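Local structure of HpcE (Thermus thermophilus, 1WZO) at residues B[37-50]-B[68-82]. The protein probably isomerises 2-hydroxyhepta-2,4-diene-1,7-dioate in the breakdown of aromatic compounds, as a member of the fumarylacetoacetate hydrolase family. Residues are numbered along the deposited sequence; the frame is centred on the assembly and turned at random.
Sequences WLLPFTPGKILGVA and PALFWKPNTSLLPHK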
loop_
_atom_site.group_PDB
_atom_site.type_symbol
_atom_site.label_atom_id
_atom_site.label_comp_id
_atom_site.label_asym_id
_atom_site.label_seq_id
_atom_site.Cartn_x
_atom_site.Cartn_y
_atom_site.Cartn_z
ATOM N N TRP B 37 16.933 -12.636 5.120
ATOM C CA TRP B 37 16.091 -11.981 6.115
ATOM C C TRP B 37 15.551 -10.660 5.597
ATOM O O TRP B 37 16.226 -9.947 4.853
ATOM C CB TRP B 37 16.872 -11.702 7.402
ATOM C CG TRP B 37 17.272 -12.920 8.164
ATOM C CD1 TRP B 37 18.401 -13.678 7.982
ATOM C CD2 TRP B 37 16.555 -13.523 9.248
ATOM N NE1 TRP B 37 18.429 -14.709 8.893
ATOM C CE2 TRP B 37 17.308 -14.638 9.680
ATOM C CE3 TRP B 37 15.350 -13.225 9.898
ATOM C CZ2 TRP B 37 16.893 -15.460 10.735
ATOM C CZ3 TRP B 37 14.938 -14.045 10.950
ATOM C CH2 TRP B 37 15.710 -15.148 11.355
ATOM N N LEU B 38 14.325 -10.345 5.996
ATOM C CA LEU B 38 13.680 -9.097 5.613
ATOM C C LEU B 38 13.212 -8.458 6.913
ATOM O O LEU B 38 13.433 -9.008 7.994
ATOM C CB LEU B 38 12.467 -9.373 4.721
ATOM C CG LEU B 38 12.696 -10.145 3.418
ATOM C CD1 LEU B 38 11.358 -10.428 2.754
ATOM C CD2 LEU B 38 13.590 -9.339 2.485
ATOM N N LEU B 39 12.579 -7.293 6.815
ATOM C CA LEU B 39 12.045 -6.641 7.999
ATOM C C LEU B 39 10.893 -7.541 8.462
ATOM O O LEU B 39 10.164 -8.096 7.638
ATOM C CB LEU B 39 11.517 -5.245 7.646
ATOM C CG LEU B 39 12.552 -4.227 7.162
ATOM C CD1 LEU B 39 11.839 -2.970 6.650
ATOM C CD2 LEU B 39 13.498 -3.880 8.302
ATOM N N PRO B 40 10.724 -7.711 9.781
ATOM C CA PRO B 40 9.644 -8.561 10.297
ATOM C C PRO B 40 8.235 -8.071 9.970
ATOM O O PRO B 40 7.268 -8.814 10.104
ATOM C CB PRO B 40 9.926 -8.605 11.803
ATOM C CG PRO B 40 10.656 -7.322 12.060
ATOM C CD PRO B 40 11.586 -7.237 10.877
ATOM N N PHE B 41 8.126 -6.821 9.536
ATOM C CA PHE B 41 6.842 -6.234 9.171
ATOM C C PHE B 41 7.151 -4.936 8.437
ATOM O O PHE B 41 8.310 -4.527 8.357
ATOM C CB PHE B 41 5.993 -5.968 10.429
ATOM C CG PHE B 41 6.591 -4.952 11.369
ATOM C CD1 PHE B 41 6.271 -3.601 11.251
ATOM C CD2 PHE B 41 7.509 -5.338 12.341
ATOM C CE1 PHE B 41 6.863 -2.648 12.090
ATOM C CE2 PHE B 41 8.107 -4.392 13.183
ATOM C CZ PHE B 41 7.782 -3.047 13.054
ATOM N N THR B 42 6.131 -4.302 7.874
ATOM C CA THR B 42 6.345 -3.047 7.166
ATOM C C THR B 42 5.946 -1.902 8.089
ATOM O O THR B 42 4.762 -1.675 8.344
ATOM C CB THR B 42 5.519 -2.990 5.865
ATOM O OG1 THR B 42 5.912 -4.071 5.016
ATOM C CG2 THR B 42 5.762 -1.675 5.128
ATOM N N PRO B 43 6.938 -1.172 8.617
ATOM C CA PRO B 43 6.669 -0.052 9.521
ATOM C C PRO B 43 5.920 1.105 8.874
ATOM O O PRO B 43 6.065 1.366 7.676
ATOM C CB PRO B 43 8.067 0.380 9.972
ATOM C CG PRO B 43 8.906 -0.841 9.786
ATOM C CD PRO B 43 8.387 -1.407 8.493
ATOM N N GLY B 44 5.099 1.774 9.677
ATOM C CA GLY B 44 4.391 2.946 9.216
ATOM C C GLY B 44 5.394 4.033 9.574
ATOM O O GLY B 44 6.553 3.944 9.169
ATOM N N LYS B 45 4.985 5.029 10.350
ATOM C CA LYS B 45 5.909 6.081 10.744
ATOM C C LYS B 45 6.702 5.655 11.973
ATOM O O LYS B 45 6.203 4.919 12.830
ATOM C CB LYS B 45 5.167 7.393 11.018
ATOM C CG LYS B 45 3.969 7.285 11.949
ATOM C CD LYS B 45 3.331 8.667 12.149
ATOM C CE LYS B 45 2.059 8.601 13.007
ATOM N NZ LYS B 45 0.977 7.804 12.354
ATOM N N ILE B 46 7.935 6.144 12.047
ATOM C CA ILE B 46 8.856 5.818 13.122
ATOM C C ILE B 46 9.317 7.060 13.865
ATOM O O ILE B 46 9.881 7.979 13.258
ATOM C CB ILE B 46 10.112 5.122 12.550
ATOM C CG1 ILE B 46 9.699 3.940 11.665
ATOM C CG2 ILE B 46 11.024 4.658 13.691
ATOM C CD1 ILE B 46 10.823 3.428 10.755
ATOM N N LEU B 47 9.089 7.087 15.176
ATOM C CA LEU B 47 9.528 8.201 16.010
ATOM C C LEU B 47 10.502 7.693 17.057
ATOM O O LEU B 47 10.327 6.602 17.594
ATOM C CB LEU B 47 8.355 8.859 16.737
ATOM C CG LEU B 47 7.302 9.590 15.906
ATOM C CD1 LEU B 47 6.274 8.590 15.409
ATOM C CD2 LEU B 47 6.617 10.653 16.762
ATOM N N GLY B 48 11.523 8.492 17.348
ATOM C CA GLY B 48 12.496 8.112 18.356
ATOM C C GLY B 48 12.499 9.180 19.434
ATOM O O GLY B 48 11.898 10.247 19.257
ATOM N N VAL B 49 13.156 8.901 20.557
ATOM C CA VAL B 49 13.231 9.868 21.646
ATOM C C VAL B 49 14.696 10.033 21.988
ATOM O O VAL B 49 15.405 9.051 22.187
ATOM C CB VAL B 49 12.474 9.374 22.897
ATOM C CG1 VAL B 49 12.373 10.489 23.930
ATOM C CG2 VAL B 49 11.095 8.895 22.505
ATOM N N ALA B 50 15.160 11.275 22.039
ATOM C CA ALA B 50 16.553 11.536 22.358
ATOM C C ALA B 50 16.682 11.745 23.862
ATOM O O ALA B 50 15.710 12.094 24.530
ATOM C CB ALA B 50 17.040 12.777 21.613
ATOM N N PRO B 68 9.377 14.756 26.246
ATOM C CA PRO B 68 10.221 13.891 25.417
ATOM C C PRO B 68 10.734 14.620 24.182
ATOM O O PRO B 68 9.973 15.313 23.509
ATOM C CB PRO B 68 9.281 12.741 25.051
ATOM C CG PRO B 68 8.332 12.693 26.194
ATOM C CD PRO B 68 8.054 14.150 26.460
ATOM N N ALA B 69 12.022 14.463 23.900
ATOM C CA ALA B 69 12.652 15.086 22.735
ATOM C C ALA B 69 12.490 14.130 21.552
ATOM O O ALA B 69 13.378 13.333 21.258
ATOM C CB ALA B 69 14.129 15.335 23.018
ATOM N N LEU B 70 11.355 14.238 20.873
ATOM C CA LEU B 70 11.018 13.371 19.748
ATOM C C LEU B 70 11.675 13.732 18.421
ATOM O O LEU B 70 11.891 14.910 18.120
ATOM C CB LEU B 70 9.502 13.374 19.539
ATOM C CG LEU B 70 8.548 13.076 20.696
ATOM C CD1 LEU B 70 7.126 13.378 20.250
ATOM C CD2 LEU B 70 8.677 11.616 21.116
ATOM N N PHE B 71 11.984 12.707 17.629
ATOM C CA PHE B 71 12.559 12.898 16.305
ATOM C C PHE B 71 12.083 11.788 15.375
ATOM O O PHE B 71 11.551 10.766 15.815
ATOM C CB PHE B 71 14.090 12.946 16.334
ATOM C CG PHE B 71 14.741 11.656 16.733
ATOM C CD1 PHE B 71 14.985 11.369 18.070
ATOM C CD2 PHE B 71 15.137 10.737 15.765
ATOM C CE1 PHE B 71 15.616 10.183 18.439
ATOM C CE2 PHE B 71 15.768 9.552 16.128
ATOM C CZ PHE B 71 16.007 9.279 17.470
ATOM N N TRP B 72 12.302 11.992 14.083
ATOM C CA TRP B 72 11.855 11.061 13.059
ATOM C C TRP B 72 12.961 10.258 12.385
ATOM O O TRP B 72 14.089 10.720 12.267
ATOM C CB TRP B 72 11.088 11.871 12.005
ATOM C CG TRP B 72 10.748 11.165 10.720
ATOM C CD1 TRP B 72 9.836 10.164 10.547
ATOM C CD2 TRP B 72 11.230 11.498 9.416
ATOM N NE1 TRP B 72 9.711 9.861 9.214
ATOM C CE2 TRP B 72 10.557 10.666 8.496
ATOM C CE3 TRP B 72 12.164 12.426 8.931
ATOM C CZ2 TRP B 72 10.785 10.733 7.118
ATOM C CZ3 TRP B 72 12.391 12.493 7.561
ATOM C CH2 TRP B 72 11.702 11.650 6.670
ATOM N N LYS B 73 12.623 9.039 11.966
ATOM C CA LYS B 73 13.538 8.180 11.221
ATOM C C LYS B 73 12.734 7.779 9.979
ATOM O O LYS B 73 11.656 7.186 10.095
ATOM C CB LYS B 73 13.933 6.920 12.011
ATOM C CG LYS B 73 14.854 7.152 13.211
ATOM C CD LYS B 73 16.329 7.415 12.840
ATOM C CE LYS B 73 17.079 6.141 12.428
ATOM N NZ LYS B 73 18.582 6.295 12.528
ATOM N N PRO B 74 13.231 8.115 8.779
ATOM C CA PRO B 74 12.541 7.778 7.529
ATOM C C PRO B 74 12.525 6.283 7.257
ATOM O O PRO B 74 13.439 5.566 7.659
ATOM C CB PRO B 74 13.341 8.542 6.476
ATOM C CG PRO B 74 14.715 8.514 7.030
ATOM C CD PRO B 74 14.499 8.811 8.502
ATOM N N ASN B 75 11.489 5.812 6.570
ATOM C CA ASN B 75 11.397 4.397 6.251
ATOM C C ASN B 75 12.584 3.984 5.378
ATOM O O ASN B 75 12.962 2.812 5.354
ATOM C CB ASN B 75 10.068 4.093 5.550
ATOM C CG ASN B 75 8.877 4.093 6.517
ATOM O OD1 ASN B 75 7.721 4.121 6.092
ATOM N ND2 ASN B 75 9.158 4.049 7.811
ATOM N N THR B 76 13.188 4.943 4.676
ATOM C CA THR B 76 14.341 4.628 3.841
ATOM C C THR B 76 15.603 4.313 4.654
ATOM O O THR B 76 16.606 3.869 4.100
ATOM C CB THR B 76 14.648 5.761 2.817
ATOM O OG1 THR B 76 14.442 7.036 3.433
ATOM C CG2 THR B 76 13.741 5.637 1.586
ATOM N N SER B 77 15.563 4.548 5.965
ATOM C CA SER B 77 16.707 4.205 6.805
ATOM C C SER B 77 16.601 2.728 7.204
ATOM O O SER B 77 17.590 2.107 7.585
ATOM C CB SER B 77 16.760 5.065 8.081
ATOM O OG SER B 77 15.577 4.960 8.849
ATOM N N LEU B 78 15.398 2.166 7.111
ATOM C CA LEU B 78 15.182 0.770 7.501
ATOM C C LEU B 78 16.085 -0.235 6.799
ATOM O O LEU B 78 16.307 -0.170 5.584
ATOM C CB LEU B 78 13.714 0.383 7.293
ATOM C CG LEU B 78 12.719 1.031 8.263
ATOM C CD1 LEU B 78 11.304 0.911 7.706
ATOM C CD2 LEU B 78 12.824 0.361 9.637
ATOM N N LEU B 79 16.604 -1.175 7.584
ATOM C CA LEU B 79 17.489 -2.206 7.071
ATOM C C LEU B 79 17.211 -3.506 7.818
ATOM O O LEU B 79 17.047 -3.502 9.033
ATOM C CB LEU B 79 18.946 -1.792 7.288
ATOM C CG LEU B 79 20.016 -2.688 6.655
ATOM C CD1 LEU B 79 20.031 -2.496 5.135
ATOM C CD2 LEU B 79 21.385 -2.330 7.250
ATOM N N PRO B 80 17.162 -4.636 7.102
ATOM C CA PRO B 80 16.896 -5.905 7.780
ATOM C C PRO B 80 18.124 -6.510 8.448
ATOM O O PRO B 80 19.262 -6.094 8.206
ATOM C CB PRO B 80 16.389 -6.790 6.650
ATOM C CG PRO B 80 17.261 -6.351 5.513
ATOM C CD PRO B 80 17.225 -4.830 5.641
ATOM N N HIS B 81 17.864 -7.503 9.289
ATOM C CA HIS B 81 18.903 -8.251 9.978
ATOM C C HIS B 81 19.819 -8.767 8.868
ATOM O O HIS B 81 19.337 -9.225 7.831
ATOM C CB HIS B 81 18.241 -9.412 10.735
ATOM C CG HIS B 81 19.201 -10.377 11.359
ATOM N ND1 HIS B 81 20.216 -9.984 12.204
ATOM C CD2 HIS B 81 19.267 -11.730 11.296
ATOM C CE1 HIS B 81 20.867 -11.051 12.635
ATOM N NE2 HIS B 81 20.310 -12.124 12.100
ATOM N N LYS B 82 21.129 -8.663 9.078
ATOM C CA LYS B 82 22.132 -9.111 8.108
ATOM C C LYS B 82 22.393 -8.112 6.973
ATOM O O LYS B 82 23.331 -8.287 6.195
ATOM C CB LYS B 82 21.745 -10.469 7.509
ATOM C CG LYS B 82 21.651 -11.606 8.522
ATOM C CD LYS B 82 22.982 -11.851 9.208
ATOM C CE LYS B 82 22.916 -13.075 10.114
ATOM N NZ LYS B 82 24.203 -13.306 10.831
HETATM O O HOH W 1 19.078 -9.520 4.979
HETATM O O HOH W 2 15.193 -7.706 10.154
HETATM O O HOH W 3 5.118 3.138 5.854
HETATM O O HOH W 4 9.160 6.675 9.301
HETATM O O HOH W 5 13.740 13.251 25.820
#
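Gly48 supplies the hollow and Phe71 the bump that fills it: the phenyl ring lies across the glycine backbone, with Gly48 CA 3.9 Å from the ring centroid and 19° off its normal, a CH-pi contact. Phe71 reaches this place because CG sits between its own N and carbonyl carbon (chi1 66°), which folds the ring back over the partner strand. The backbones of the two residues form an antiparallel hydrogen-bonded pair, Gly48 N to Phe71 O at 2.7 Å and Phe71 N to Gly48 O at 3.0 Å. On the other face of this strand pair, Val49 CG1 and CG2 bear on Pro68 and Leu70, and helix 192-200 packs against all three residues.

Past the strands, the Asn75 amide bridges to the backbone at Pro43 and Gly44. Asn75 ND2 donates to Gly44 O at 2.9 Å, nearly along the carbonyl axis, while a water links OD1 to Pro43 O. Leu78 then fills a notch between three apolar groups: CD1 meets Pro43 CG tip to tip at 3.6 Å, CD2 meets Ile46 CD1 at 3.8 Å, and Leu39 CD1 crosses against CB.

At the far end His81 turns its CD2 edge onto the five-membered ring of Trp37, a T-shaped pair with planes at 81° and centroids 4.8 Å apart. His81 ND1 bonds to Glu239 N, and NE2 to a glycerol, probably a crystallisation additive. Strands 46-50 and 69-73 thus form an antiparallel pair, 46-50 also pairing in parallel with 210-212; past the 3-10 turn at 75-77, residues 78-82 run beside 37-43 through the beta-rich chain of this fumarylacetoacetate hydrolase-family protein.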